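Local coordinates for alpha-actinin-like protein 1 (Schizosaccharomyces pombe, PDB 5BVR) that binds actin filaments through the tandem calponin-homology domains described here and takes part in organising the actin ring during cytokinesis and septation, at residues A[23-29]-A[47-52]; A[16-20]-A[108-112]; A[40-46]-A[73-77]; A[116-121]-A[225-229]. All coordinates share one frame; numbering follows the deposited sequence.

Contact 1 (A[23-29]-A[47-52]); sequences KLSSRDL and QLLEII
I51 projects from helix 43-53 against the C-terminal end of helix 11-25, where a Schellman motif closes that helix of the first calponin-homology (CH) domain. The motif is set by D28, whose positive phi turns the chain so that the amide of L29 returns to L24 O, a carbonyl that R27 N also reaches, from the opposite face of its plane. The turn brings K23, R27 and L29 round I51. On the packed side, I51 CD1 lies 3.4 Å from K23 O, while the CB of K23 rests 3.6 Å from L48 CD1. The lysine chain bends at chi2 (-51°), which lays its methylenes across I52 CG2 before the amine leads away. Deeper in, L48 continues into the domain core against W19 and F20, and L24 packs on V32. L29 sets both methyl groups against the side-chain amide of Q47, CD2 coming to 3.5 Å from NE2. The outer side is wetter, bridged by water where R27 faces E50, although the guanidinium itself lies close to I51. The extended R27 runs past I51 in the opposite direction, R27 NE 3.3 Å from I51 CG1, which sits over one guanidinium face toward the rim, 3.2 Å above the plane. No direct bond joins R27 to E50: NH1 and OE1 stand 4.4 Å apart, and E50 OE2 is taken by the amide of L57. One water donates to both Q47 O and E50 OE1 and weakly accepts from R27 NH1; a second, in the plane of the guanidinium, accepts from R27 NH2 at 3.0 Å and donates to E50 O.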
loop_
_atom_site.group_PDB
_atom_site.type_symbol
_atom_site.label_atom_id
_atom_site.label_comp_id
_atom_site.label_asym_id
_atom_site.label_seq_id
_atom_site.Cartn_x
_atom_site.Cartn_y
_atom_site.Cartn_z
ATOM N N LYS A 23 -8.559 1.443 -4.090
ATOM C CA LYS A 23 -9.712 1.618 -3.228
ATOM C C LYS A 23 -10.847 2.357 -3.956
ATOM O O LYS A 23 -12.001 1.879 -4.005
ATOM C CB LYS A 23 -9.313 2.356 -1.956
ATOM C CG LYS A 23 -8.234 1.678 -1.128
ATOM C CD LYS A 23 -8.516 0.219 -0.826
ATOM C CE LYS A 23 -7.378 -0.370 -0.011
ATOM N NZ LYS A 23 -7.645 -1.796 0.308
ATOM N N LEU A 24 -10.523 3.501 -4.542
ATOM C CA LEU A 24 -11.509 4.283 -5.281
ATOM C C LEU A 24 -12.160 3.477 -6.407
ATOM O O LEU A 24 -13.370 3.580 -6.619
ATOM C CB LEU A 24 -10.866 5.533 -5.870
ATOM C CG LEU A 24 -10.404 6.608 -4.889
ATOM C CD1 LEU A 24 -9.696 7.702 -5.655
ATOM C CD2 LEU A 24 -11.583 7.176 -4.119
ATOM N N SER A 25 -11.366 2.694 -7.134
ATOM C CA SER A 25 -11.891 1.918 -8.257
ATOM C C SER A 25 -12.862 0.842 -7.801
ATOM O O SER A 25 -13.692 0.378 -8.586
ATOM C CB SER A 25 -10.756 1.290 -9.056
ATOM O OG SER A 25 -9.972 2.306 -9.662
ATOM N N SER A 26 -12.781 0.454 -6.535
ATOM C CA SER A 26 -13.716 -0.534 -6.008
ATOM C C SER A 26 -15.161 -0.004 -5.999
ATOM O O SER A 26 -16.106 -0.766 -5.785
ATOM C CB SER A 26 -13.289 -1.002 -4.611
ATOM O OG SER A 26 -13.607 -0.048 -3.622
ATOM N N ARG A 27 -15.327 1.293 -6.253
ATOM C CA ARG A 27 -16.649 1.914 -6.360
ATOM C C ARG A 27 -16.758 2.787 -7.613
ATOM O O ARG A 27 -17.572 3.712 -7.669
ATOM C CB ARG A 27 -16.937 2.744 -5.115
ATOM C CG ARG A 27 -16.882 1.935 -3.837
ATOM C CD ARG A 27 -17.299 2.761 -2.633
ATOM N NE ARG A 27 -17.362 1.946 -1.420
ATOM C CZ ARG A 27 -17.711 2.400 -0.218
ATOM N NH1 ARG A 27 -18.030 3.679 -0.045
ATOM N NH2 ARG A 27 -17.743 1.569 0.817
ATOM N N ASP A 28 -15.937 2.474 -8.613
ATOM C CA ASP A 28 -15.971 3.169 -9.899
ATOM C C ASP A 28 -15.856 4.675 -9.744
ATOM O O ASP A 28 -16.471 5.436 -10.500
ATOM C CB ASP A 28 -17.271 2.850 -10.656
ATOM C CG ASP A 28 -17.384 1.391 -11.047
ATOM O OD1 ASP A 28 -16.366 0.668 -11.005
ATOM O OD2 ASP A 28 -18.499 0.970 -11.420
ATOM N N LEU A 29 -15.081 5.110 -8.755
ATOM C CA LEU A 29 -14.884 6.535 -8.517
ATOM C C LEU A 29 -13.729 7.043 -9.376
ATOM O O LEU A 29 -12.892 6.248 -9.801
ATOM C CB LEU A 29 -14.622 6.800 -7.029
ATOM C CG LEU A 29 -15.833 6.580 -6.116
ATOM C CD1 LEU A 29 -15.458 6.635 -4.646
ATOM C CD2 LEU A 29 -16.889 7.646 -6.404
ATOM N N GLN A 47 -14.304 9.992 0.354
ATOM C CA GLN A 47 -14.711 8.742 -0.264
ATOM C C GLN A 47 -13.743 7.603 0.084
ATOM O O GLN A 47 -14.191 6.492 0.394
ATOM C CB GLN A 47 -14.865 8.918 -1.772
ATOM C CG GLN A 47 -16.034 9.852 -2.116
ATOM C CD GLN A 47 -16.180 10.151 -3.601
ATOM O OE1 GLN A 47 -15.203 10.305 -4.325
ATOM N NE2 GLN A 47 -17.419 10.231 -4.054
ATOM N N LEU A 48 -12.441 7.855 0.041
ATOM C CA LEU A 48 -11.462 6.857 0.488
ATOM C C LEU A 48 -11.790 6.357 1.898
ATOM O O LEU A 48 -11.824 5.147 2.158
ATOM C CB LEU A 48 -10.034 7.415 0.468
ATOM C CG LEU A 48 -8.963 6.444 0.983
ATOM C CD1 LEU A 48 -8.758 5.288 0.023
ATOM C CD2 LEU A 48 -7.660 7.187 1.214
ATOM N N LEU A 49 -12.044 7.286 2.812
ATOM C CA LEU A 49 -12.288 6.943 4.205
ATOM C C LEU A 49 -13.542 6.084 4.362
ATOM O O LEU A 49 -13.556 5.144 5.153
ATOM C CB LEU A 49 -12.376 8.203 5.061
ATOM C CG LEU A 49 -11.051 8.944 5.208
ATOM C CD1 LEU A 49 -11.284 10.353 5.774
ATOM C CD2 LEU A 49 -10.059 8.178 6.092
ATOM N N GLU A 50 -14.579 6.380 3.592
ATOM C CA GLU A 50 -15.792 5.569 3.638
ATOM C C GLU A 50 -15.475 4.134 3.227
ATOM O O GLU A 50 -15.971 3.182 3.831
ATOM C CB GLU A 50 -16.867 6.163 2.730
ATOM C CG GLU A 50 -17.483 7.435 3.301
ATOM C CD GLU A 50 -18.617 7.993 2.466
ATOM O OE1 GLU A 50 -18.571 7.861 1.219
ATOM O OE2 GLU A 50 -19.551 8.578 3.066
ATOM N N ILE A 51 -14.621 3.995 2.220
ATOM C CA ILE A 51 -14.258 2.697 1.667
ATOM C C ILE A 51 -13.400 1.882 2.627
ATOM O O ILE A 51 -13.725 0.727 2.955
ATOM C CB ILE A 51 -13.539 2.860 0.308
ATOM C CG1 ILE A 51 -14.489 3.500 -0.720
ATOM C CG2 ILE A 51 -13.025 1.498 -0.222
ATOM C CD1 ILE A 51 -13.819 3.976 -1.981
ATOM N N ILE A 52 -12.286 2.449 3.068
ATOM C CA ILE A 52 -11.365 1.691 3.911
ATOM C C ILE A 52 -11.860 1.580 5.351
ATOM O O ILE A 52 -11.487 0.641 6.065
ATOM C CB ILE A 52 -9.927 2.247 3.845
ATOM C CG1 ILE A 52 -9.835 3.660 4.454
ATOM C CG2 ILE A 52 -9.435 2.252 2.401
ATOM C CD1 ILE A 52 -8.457 4.316 4.379
HETATM O O HOH W 1 -17.139 6.560 -0.912
HETATM O O HOH W 2 -19.042 2.908 3.132
#

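Contact 2 (A[16-20]-A[108-112]); sequences FTKWF and IWTLI
I112 of helix 101-117 packs between two aromatic side chains of helix 11-25, F16 and W19, and uses a different carbon for each. Its CG1 sits over the centre of the six-membered ring of W19, 3.5 Å from the centroid and only 5° off the ring normal. The terminal CD1 lies over a face of F16, displaced toward the rim, 3.8 Å from that centroid. Both are CH-pi contacts, and the branch direction makes them possible: with CG1 anti to the carbonyl carbon (chi1 -70°), the ethyl arm extends across the gap to the rings. One turn earlier, I108 CG2 meets F16 CD2 at 3.8 Å, and its CD1 approaches the edge of F20. F16 also reaches W109, its CZ lying 3.7 Å from W109 CE3. Next come the groups that hold this first shell. L48 of helix 43-53 backs W19, F20 and L111, whereas T222 of helix 217-234, in the second CH domain, touches W19, W109 and I112. R218 of that same helix makes a cation-pi contact with W109, and W19 NE1 has a weak hydrogen bond to T116 OG1. The two segments cross at 54° with their axes 11.1 Å apart, a separation filled by these large side chains. No hydrogen bond passes between them, and all the touching residues are buried; cohesion probably rests on burial of apolar surface and close dispersion contacts, with the CH-pi contacts of I112 over F16 and W19.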
loop_
_atom_site.group_PDB
_atom_site.type_symbol
_atom_site.label_atom_id
_atom_site.label_comp_id
_atom_site.label_asym_id
_atom_site.label_seq_id
_atom_site.Cartn_x
_atom_site.Cartn_y
_atom_site.Cartn_z
ATOM N N PHE A 16 1.630 5.095 -3.326
ATOM C CA PHE A 16 0.475 5.549 -2.555
ATOM C C PHE A 16 -0.681 5.939 -3.465
ATOM O O PHE A 16 -1.828 5.693 -3.113
ATOM C CB PHE A 16 0.838 6.725 -1.635
ATOM C CG PHE A 16 1.659 6.343 -0.407
ATOM C CD1 PHE A 16 2.215 5.062 -0.236
ATOM C CD2 PHE A 16 1.906 7.298 0.583
ATOM C CE1 PHE A 16 2.975 4.757 0.893
ATOM C CE2 PHE A 16 2.674 6.989 1.714
ATOM C CZ PHE A 16 3.210 5.691 1.862
ATOM N N THR A 17 -0.389 6.556 -4.605
ATOM C CA THR A 17 -1.436 6.901 -5.571
ATOM C C THR A 17 -2.097 5.634 -6.087
ATOM O O THR A 17 -3.321 5.540 -6.145
ATOM C CB THR A 17 -0.871 7.712 -6.732
ATOM O OG1 THR A 17 -0.340 8.931 -6.222
ATOM C CG2 THR A 17 -1.938 8.032 -7.783
ATOM N N LYS A 18 -1.297 4.635 -6.445
ATOM C CA LYS A 18 -1.859 3.390 -6.948
ATOM C C LYS A 18 -2.709 2.698 -5.864
ATOM O O LYS A 18 -3.797 2.176 -6.168
ATOM C CB LYS A 18 -0.742 2.470 -7.473
ATOM C CG LYS A 18 -0.240 2.894 -8.856
ATOM C CD LYS A 18 0.958 2.108 -9.334
ATOM C CE LYS A 18 2.236 2.891 -9.085
ATOM N NZ LYS A 18 3.473 2.208 -9.548
ATOM N N TRP A 19 -2.247 2.721 -4.611
ATOM C CA TRP A 19 -2.997 2.143 -3.501
ATOM C C TRP A 19 -4.355 2.866 -3.364
ATOM O O TRP A 19 -5.402 2.222 -3.292
ATOM C CB TRP A 19 -2.179 2.227 -2.207
ATOM C CG TRP A 19 -2.963 1.775 -1.030
ATOM C CD1 TRP A 19 -3.131 0.484 -0.583
ATOM C CD2 TRP A 19 -3.719 2.605 -0.155
ATOM N NE1 TRP A 19 -3.924 0.486 0.545
ATOM C CE2 TRP A 19 -4.317 1.773 0.809
ATOM C CE3 TRP A 19 -3.947 3.977 -0.086
ATOM C CZ2 TRP A 19 -5.110 2.279 1.834
ATOM C CZ3 TRP A 19 -4.726 4.472 0.924
ATOM C CH2 TRP A 19 -5.313 3.630 1.866
ATOM N N PHE A 20 -4.307 4.188 -3.380
ATOM C CA PHE A 20 -5.501 5.040 -3.249
ATOM C C PHE A 20 -6.487 4.636 -4.348
ATOM O O PHE A 20 -7.685 4.434 -4.087
ATOM C CB PHE A 20 -5.056 6.511 -3.353
ATOM C CG PHE A 20 -5.961 7.523 -2.694
ATOM C CD1 PHE A 20 -7.291 7.648 -3.046
ATOM C CD2 PHE A 20 -5.420 8.413 -1.775
ATOM C CE1 PHE A 20 -8.072 8.614 -2.457
ATOM C CE2 PHE A 20 -6.190 9.392 -1.198
ATOM C CZ PHE A 20 -7.522 9.491 -1.539
ATOM N N ILE A 108 -1.513 9.787 4.062
ATOM C CA ILE A 108 -1.870 8.562 3.377
ATOM C C ILE A 108 -1.171 7.373 4.047
ATOM O O ILE A 108 -1.784 6.324 4.232
ATOM C CB ILE A 108 -1.570 8.635 1.878
ATOM C CG1 ILE A 108 -2.451 9.720 1.256
ATOM C CG2 ILE A 108 -1.815 7.278 1.219
ATOM C CD1 ILE A 108 -2.087 10.055 -0.125
ATOM N N TRP A 109 0.085 7.528 4.445
ATOM C CA TRP A 109 0.745 6.438 5.159
ATOM C C TRP A 109 -0.004 6.087 6.452
ATOM O O TRP A 109 -0.216 4.922 6.758
ATOM C CB TRP A 109 2.208 6.753 5.468
ATOM C CG TRP A 109 2.831 5.688 6.325
ATOM C CD1 TRP A 109 3.300 5.839 7.599
ATOM C CD2 TRP A 109 2.982 4.297 6.001
ATOM N NE1 TRP A 109 3.760 4.637 8.078
ATOM C CE2 TRP A 109 3.579 3.675 7.116
ATOM C CE3 TRP A 109 2.686 3.527 4.870
ATOM C CZ2 TRP A 109 3.877 2.315 7.141
ATOM C CZ3 TRP A 109 2.988 2.180 4.888
ATOM C CH2 TRP A 109 3.580 1.585 6.017
ATOM N N THR A 110 -0.465 7.097 7.179
ATOM C CA THR A 110 -1.215 6.853 8.393
ATOM C C THR A 110 -2.445 5.975 8.101
ATOM O O THR A 110 -2.758 5.063 8.872
ATOM C CB THR A 110 -1.617 8.198 9.033
ATOM O OG1 THR A 110 -0.425 8.839 9.503
ATOM C CG2 THR A 110 -2.528 7.992 10.232
ATOM N N LEU A 111 -3.097 6.240 6.970
ATOM C CA LEU A 111 -4.279 5.483 6.557
ATOM C C LEU A 111 -3.908 4.067 6.108
ATOM O O LEU A 111 -4.588 3.125 6.448
ATOM C CB LEU A 111 -5.041 6.219 5.454
ATOM C CG LEU A 111 -5.523 7.638 5.815
ATOM C CD1 LEU A 111 -6.276 8.223 4.644
ATOM C CD2 LEU A 111 -6.399 7.616 7.043
ATOM N N ILE A 112 -2.800 3.925 5.378
ATOM C CA ILE A 112 -2.344 2.594 4.975
ATOM C C ILE A 112 -2.025 1.798 6.228
ATOM O O ILE A 112 -2.406 0.631 6.377
ATOM C CB ILE A 112 -1.126 2.709 4.020
ATOM C CG1 ILE A 112 -1.582 3.266 2.684
ATOM C CG2 ILE A 112 -0.492 1.325 3.789
ATOM C CD1 ILE A 112 -0.430 3.707 1.770
#

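Contact 3 (A[40-46]-A[73-77]); sequences SDGILLI and NVNKA
The start of helix 43-53, with G42 at its N-cap, packs against helix 67-83 within the first CH domain. N73 makes the polar link: its ND2 donates to D41 O over 3.0 Å, the N-H...O angle being 161°. The acceptor lies 8° out of the amide plane of N73, and the donor comes in nearly along the C=O axis, so the bond is well aligned at both ends. A second carbonyl, N61 O, is also bound by ND2, tying the loop that follows helix 43-53 to the same amide. D41 in turn uses OD1 to accept from I43 N at 3.0 Å, an Asx turn that takes up an amide of the helix's first turn. Between them G42 lets the backbones come close, its CA lying 3.7 Å from V74 CG2 and 4.5 Å from V74 CA. The same G42 CA is 3.8 Å from N73 CB. One turn along, L45 CD2 and I46 CG1 meet the methyl of A77, at 3.7 Å for the leucine. I46 keeps CG1 anti to the carbonyl carbon (chi1 -72°), which carries CD1 across N73 at about a right angle, close to N73 O. Glycine at the closest approach, alanine further on and an asparagine that ties D41 O to helix 67-83 make a close helix-helix junction begun by an Asx turn at a helix N-terminus.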
loop_
_atom_site.group_PDB
_atom_site.type_symbol
_atom_site.label_atom_id
_atom_site.label_comp_id
_atom_site.label_asym_id
_atom_site.label_seq_id
_atom_site.Cartn_x
_atom_site.Cartn_y
_atom_site.Cartn_z
ATOM N N SER A 40 -7.431 18.251 -3.032
ATOM C CA SER A 40 -7.618 19.586 -2.476
ATOM C C SER A 40 -9.034 19.953 -2.105
ATOM O O SER A 40 -9.209 20.727 -1.178
ATOM C CB SER A 40 -6.993 20.612 -3.396
ATOM O OG SER A 40 -5.584 20.410 -3.390
ATOM N N ASP A 41 -10.035 19.378 -2.768
ATOM C CA ASP A 41 -11.425 19.701 -2.424
ATOM C C ASP A 41 -12.047 18.761 -1.394
ATOM O O ASP A 41 -13.233 18.893 -1.051
ATOM C CB ASP A 41 -12.303 19.792 -3.679
ATOM C CG ASP A 41 -12.475 18.464 -4.399
ATOM O OD1 ASP A 41 -12.232 17.384 -3.811
ATOM O OD2 ASP A 41 -12.858 18.505 -5.592
ATOM N N GLY A 42 -11.260 17.805 -0.909
ATOM C CA GLY A 42 -11.691 16.923 0.161
ATOM C C GLY A 42 -12.531 15.730 -0.243
ATOM O O GLY A 42 -12.713 14.825 0.579
ATOM N N ILE A 43 -13.023 15.693 -1.478
ATOM C CA ILE A 43 -14.031 14.696 -1.837
ATOM C C ILE A 43 -13.427 13.286 -1.907
ATOM O O ILE A 43 -13.988 12.346 -1.353
ATOM C CB ILE A 43 -14.727 15.043 -3.152
ATOM C CG1 ILE A 43 -15.595 16.281 -2.942
ATOM C CG2 ILE A 43 -15.584 13.870 -3.666
ATOM C CD1 ILE A 43 -16.079 16.887 -4.228
ATOM N N LEU A 44 -12.297 13.134 -2.595
ATOM C CA LEU A 44 -11.722 11.796 -2.746
ATOM C C LEU A 44 -11.200 11.263 -1.422
ATOM O O LEU A 44 -11.239 10.052 -1.169
ATOM C CB LEU A 44 -10.642 11.777 -3.810
ATOM C CG LEU A 44 -11.134 12.001 -5.242
ATOM C CD1 LEU A 44 -9.984 11.861 -6.198
ATOM C CD2 LEU A 44 -12.284 11.071 -5.648
ATOM N N LEU A 45 -10.721 12.155 -0.563
ATOM C CA LEU A 45 -10.313 11.737 0.771
ATOM C C LEU A 45 -11.516 11.217 1.563
ATOM O O LEU A 45 -11.470 10.157 2.169
ATOM C CB LEU A 45 -9.634 12.888 1.498
ATOM C CG LEU A 45 -9.034 12.624 2.865
ATOM C CD1 LEU A 45 -8.047 11.460 2.789
ATOM C CD2 LEU A 45 -8.355 13.904 3.363
ATOM N N ILE A 46 -12.624 11.940 1.541
ATOM C CA ILE A 46 -13.814 11.453 2.222
ATOM C C ILE A 46 -14.249 10.105 1.675
ATOM O O ILE A 46 -14.532 9.178 2.443
ATOM C CB ILE A 46 -14.947 12.463 2.099
ATOM C CG1 ILE A 46 -14.641 13.673 2.984
ATOM C CG2 ILE A 46 -16.319 11.839 2.481
ATOM C CD1 ILE A 46 -15.541 14.881 2.695
ATOM N N ASN A 73 -14.828 20.227 3.806
ATOM C CA ASN A 73 -14.704 18.820 3.426
ATOM C C ASN A 73 -13.464 18.197 4.031
ATOM O O ASN A 73 -13.526 17.121 4.615
ATOM C CB ASN A 73 -14.670 18.608 1.904
ATOM C CG ASN A 73 -16.029 18.803 1.238
ATOM O OD1 ASN A 73 -17.063 18.901 1.900
ATOM N ND2 ASN A 73 -16.024 18.821 -0.080
ATOM N N VAL A 74 -12.331 18.872 3.906
ATOM C CA VAL A 74 -11.113 18.289 4.414
ATOM C C VAL A 74 -11.172 18.159 5.942
ATOM O O VAL A 74 -10.715 17.157 6.507
ATOM C CB VAL A 74 -9.887 19.106 3.965
ATOM C CG1 VAL A 74 -8.645 18.595 4.638
ATOM C CG2 VAL A 74 -9.714 19.024 2.470
ATOM N N ASN A 75 -11.725 19.173 6.603
ATOM C CA ASN A 75 -11.842 19.150 8.046
ATOM C C ASN A 75 -12.720 17.963 8.482
ATOM O O ASN A 75 -12.411 17.294 9.462
ATOM C CB ASN A 75 -12.399 20.476 8.558
ATOM C CG ASN A 75 -12.432 20.558 10.065
ATOM O OD1 ASN A 75 -11.397 20.560 10.723
ATOM N ND2 ASN A 75 -13.632 20.640 10.620
ATOM N N LYS A 76 -13.790 17.694 7.735
ATOM C CA LYS A 76 -14.626 16.517 8.002
ATOM C C LYS A 76 -13.789 15.240 7.973
ATOM O O LYS A 76 -13.880 14.402 8.871
ATOM C CB LYS A 76 -15.755 16.434 6.966
ATOM C CG LYS A 76 -16.672 15.258 7.116
ATOM C CD LYS A 76 -17.760 15.336 6.065
ATOM C CE LYS A 76 -18.625 14.114 6.056
ATOM N NZ LYS A 76 -19.541 14.150 7.224
ATOM N N ALA A 77 -12.961 15.103 6.946
ATOM C CA ALA A 77 -12.095 13.934 6.824
ATOM C C ALA A 77 -11.128 13.829 7.991
ATOM O O ALA A 77 -10.948 12.750 8.555
ATOM C CB ALA A 77 -11.336 13.995 5.528
#

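Contact 4 (A[116-121]-A[225-229]); sequences TIADIN and AEYFH
I120 lies over the ring of F228, while H229 turns its edge to T116. The turn from I117 to I120 supplies I120, the largest contributor from 116-121, and T116 gives the polar contact. The isoleucine slides past F228 in the opposite sense, placing CG2 squarely over the ring: 3.6 Å from the centroid and 5° off the normal, a CH-pi contact. Its other branch, CG1, reaches F228 CD2 at 3.7 Å and passes obliquely by H229. The imidazole is turned so that its edge faces T116 and D119. NE2 donates to T116 O over 2.8 Å in an almost straight bond (175°), the acceptor lying in the ring plane and the donor in the carbonyl plane. This geometry identifies NE2 as protonated. D119 OD1 stands 3.5 Å from H229 CE1, with carboxylate and ring planes 24° apart; the nearby negative charge would probably favour a positive imidazole. F228 CD2 sits over one face of H229. At the N-terminal end of 225-229, A225 CB fits against T116 CG2 at 3.6 Å, and against I117 CG1 and I120 CD1. Around this, L131 of helix 127-138 touches both I120 and F228, W134 meets F228 edge-to-face, and I120 bonds through its backbone to A127. The contact thus packs the exit from helix 101-117, as it enters strand 121-122, against helix 217-234 of the second CH domain, with helix 127-138 alongside.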
loop_
_atom_site.group_PDB
_atom_site.type_symbol
_atom_site.label_atom_id
_atom_site.label_comp_id
_atom_site.label_asym_id
_atom_site.label_seq_id
_atom_site.Cartn_x
_atom_site.Cartn_y
_atom_site.Cartn_z
ATOM N N THR A 116 -4.734 -1.041 6.385
ATOM C CA THR A 116 -4.167 -2.153 5.636
ATOM C C THR A 116 -3.216 -3.002 6.463
ATOM O O THR A 116 -3.087 -4.179 6.217
ATOM C CB THR A 116 -3.424 -1.621 4.388
ATOM O OG1 THR A 116 -4.373 -1.047 3.479
ATOM C CG2 THR A 116 -2.643 -2.685 3.663
ATOM N N ILE A 117 -2.507 -2.405 7.405
ATOM C CA ILE A 117 -1.479 -3.133 8.119
ATOM C C ILE A 117 -1.829 -3.460 9.561
ATOM O O ILE A 117 -1.485 -4.509 10.035
ATOM C CB ILE A 117 -0.154 -2.389 7.996
ATOM C CG1 ILE A 117 0.302 -2.507 6.529
ATOM C CG2 ILE A 117 0.912 -2.953 8.938
ATOM C CD1 ILE A 117 1.489 -1.729 6.188
ATOM N N ALA A 118 -2.547 -2.575 10.246
ATOM C CA ALA A 118 -2.760 -2.771 11.678
ATOM C C ALA A 118 -3.419 -4.111 12.035
ATOM O O ALA A 118 -3.084 -4.696 13.059
ATOM C CB ALA A 118 -3.579 -1.627 12.243
ATOM N N ASP A 119 -4.340 -4.587 11.198
ATOM C CA ASP A 119 -5.091 -5.812 11.509
ATOM C C ASP A 119 -4.345 -7.087 11.110
ATOM O O ASP A 119 -4.799 -8.199 11.403
ATOM C CB ASP A 119 -6.456 -5.803 10.817
ATOM C CG ASP A 119 -6.367 -6.231 9.375
ATOM O OD1 ASP A 119 -6.009 -5.385 8.530
ATOM O OD2 ASP A 119 -6.638 -7.418 9.085
ATOM N N ILE A 120 -3.216 -6.941 10.424
ATOM C CA ILE A 120 -2.393 -8.107 10.083
ATOM C C ILE A 120 -1.940 -8.762 11.377
ATOM O O ILE A 120 -1.501 -8.094 12.291
ATOM C CB ILE A 120 -1.206 -7.698 9.192
ATOM C CG1 ILE A 120 -1.718 -7.151 7.861
ATOM C CG2 ILE A 120 -0.246 -8.868 8.982
ATOM C CD1 ILE A 120 -0.678 -6.659 6.916
ATOM N N ASN A 121 -2.071 -10.086 11.462
ATOM C CA ASN A 121 -1.734 -10.828 12.679
ATOM C C ASN A 121 -1.019 -12.120 12.296
ATOM O O ASN A 121 -1.469 -12.834 11.397
ATOM C CB ASN A 121 -3.010 -11.139 13.479
ATOM C CG ASN A 121 -2.725 -11.641 14.893
ATOM O OD1 ASN A 121 -1.950 -12.577 15.093
ATOM N ND2 ASN A 121 -3.361 -11.016 15.883
ATOM N N ALA A 225 1.850 -6.106 2.002
ATOM C CA ALA A 225 0.582 -6.303 2.720
ATOM C C ALA A 225 -0.494 -6.893 1.801
ATOM O O ALA A 225 -1.389 -7.641 2.268
ATOM C CB ALA A 225 0.076 -4.986 3.320
ATOM N N GLU A 226 -0.447 -6.583 0.505
ATOM C CA GLU A 226 -1.418 -7.155 -0.446
ATOM C C GLU A 226 -1.262 -8.670 -0.523
ATOM O O GLU A 226 -2.254 -9.390 -0.675
ATOM C CB GLU A 226 -1.297 -6.578 -1.862
ATOM C CG GLU A 226 -1.571 -5.074 -1.965
ATOM C CD GLU A 226 -3.033 -4.695 -1.920
ATOM O OE1 GLU A 226 -3.890 -5.592 -2.022
ATOM O OE2 GLU A 226 -3.318 -3.485 -1.794
ATOM N N TYR A 227 -0.028 -9.157 -0.444
ATOM C CA TYR A 227 0.223 -10.588 -0.422
ATOM C C TYR A 227 -0.392 -11.235 0.815
ATOM O O TYR A 227 -1.071 -12.257 0.725
ATOM C CB TYR A 227 1.723 -10.902 -0.457
ATOM C CG TYR A 227 2.382 -10.689 -1.810
ATOM C CD1 TYR A 227 2.457 -9.426 -2.377
ATOM C CD2 TYR A 227 2.967 -11.736 -2.492
ATOM C CE1 TYR A 227 3.060 -9.239 -3.616
ATOM C CE2 TYR A 227 3.560 -11.559 -3.714
ATOM C CZ TYR A 227 3.622 -10.309 -4.266
ATOM O OH TYR A 227 4.225 -10.173 -5.487
ATOM N N PHE A 228 -0.157 -10.668 1.978
ATOM C CA PHE A 228 -0.735 -11.198 3.202
ATOM C C PHE A 228 -2.256 -11.311 3.089
ATOM O O PHE A 228 -2.857 -12.357 3.400
ATOM C CB PHE A 228 -0.416 -10.309 4.400
ATOM C CG PHE A 228 -1.094 -10.766 5.655
ATOM C CD1 PHE A 228 -0.516 -11.759 6.439
ATOM C CD2 PHE A 228 -2.354 -10.288 6.010
ATOM C CE1 PHE A 228 -1.159 -12.231 7.579
ATOM C CE2 PHE A 228 -2.988 -10.754 7.156
ATOM C CZ PHE A 228 -2.378 -11.735 7.935
ATOM N N HIS A 229 -2.910 -10.233 2.680
ATOM C CA HIS A 229 -4.374 -10.263 2.665
ATOM C C HIS A 229 -4.899 -11.199 1.580
ATOM O O HIS A 229 -5.851 -11.977 1.816
ATOM C CB HIS A 229 -4.970 -8.873 2.491
ATOM C CG HIS A 229 -4.793 -7.986 3.684
ATOM N ND1 HIS A 229 -5.435 -8.217 4.885
ATOM C CD2 HIS A 229 -4.006 -6.902 3.878
ATOM C CE1 HIS A 229 -5.080 -7.283 5.753
ATOM N NE2 HIS A 229 -4.217 -6.474 5.164
#

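How the contacts relate
Contacts 1, 2 and 3 lie within the first CH domain, and contact 4 lies where its last helix leads into the second. L48 joins the first two: its CD2 is 3.6 Å from F20 CE2 and 3.8 Å from L111 CD1. A77 serves contact 3 and also meets L49 of 47-52, CB to CD1 3.7 Å. Contacts 2 and 4 share helix 101-117, their centres 14 Å apart, whereas the centres of contacts 3 and 4 are separated by 26 Å. Segment 108-112 of contact 2 belongs to the actin-binding region. In contact 2 the side chain of F16 is about 7 Å from a bound zinc ion. In contact 4 the side chain of F228 is about 10 Å from a bound zinc ion.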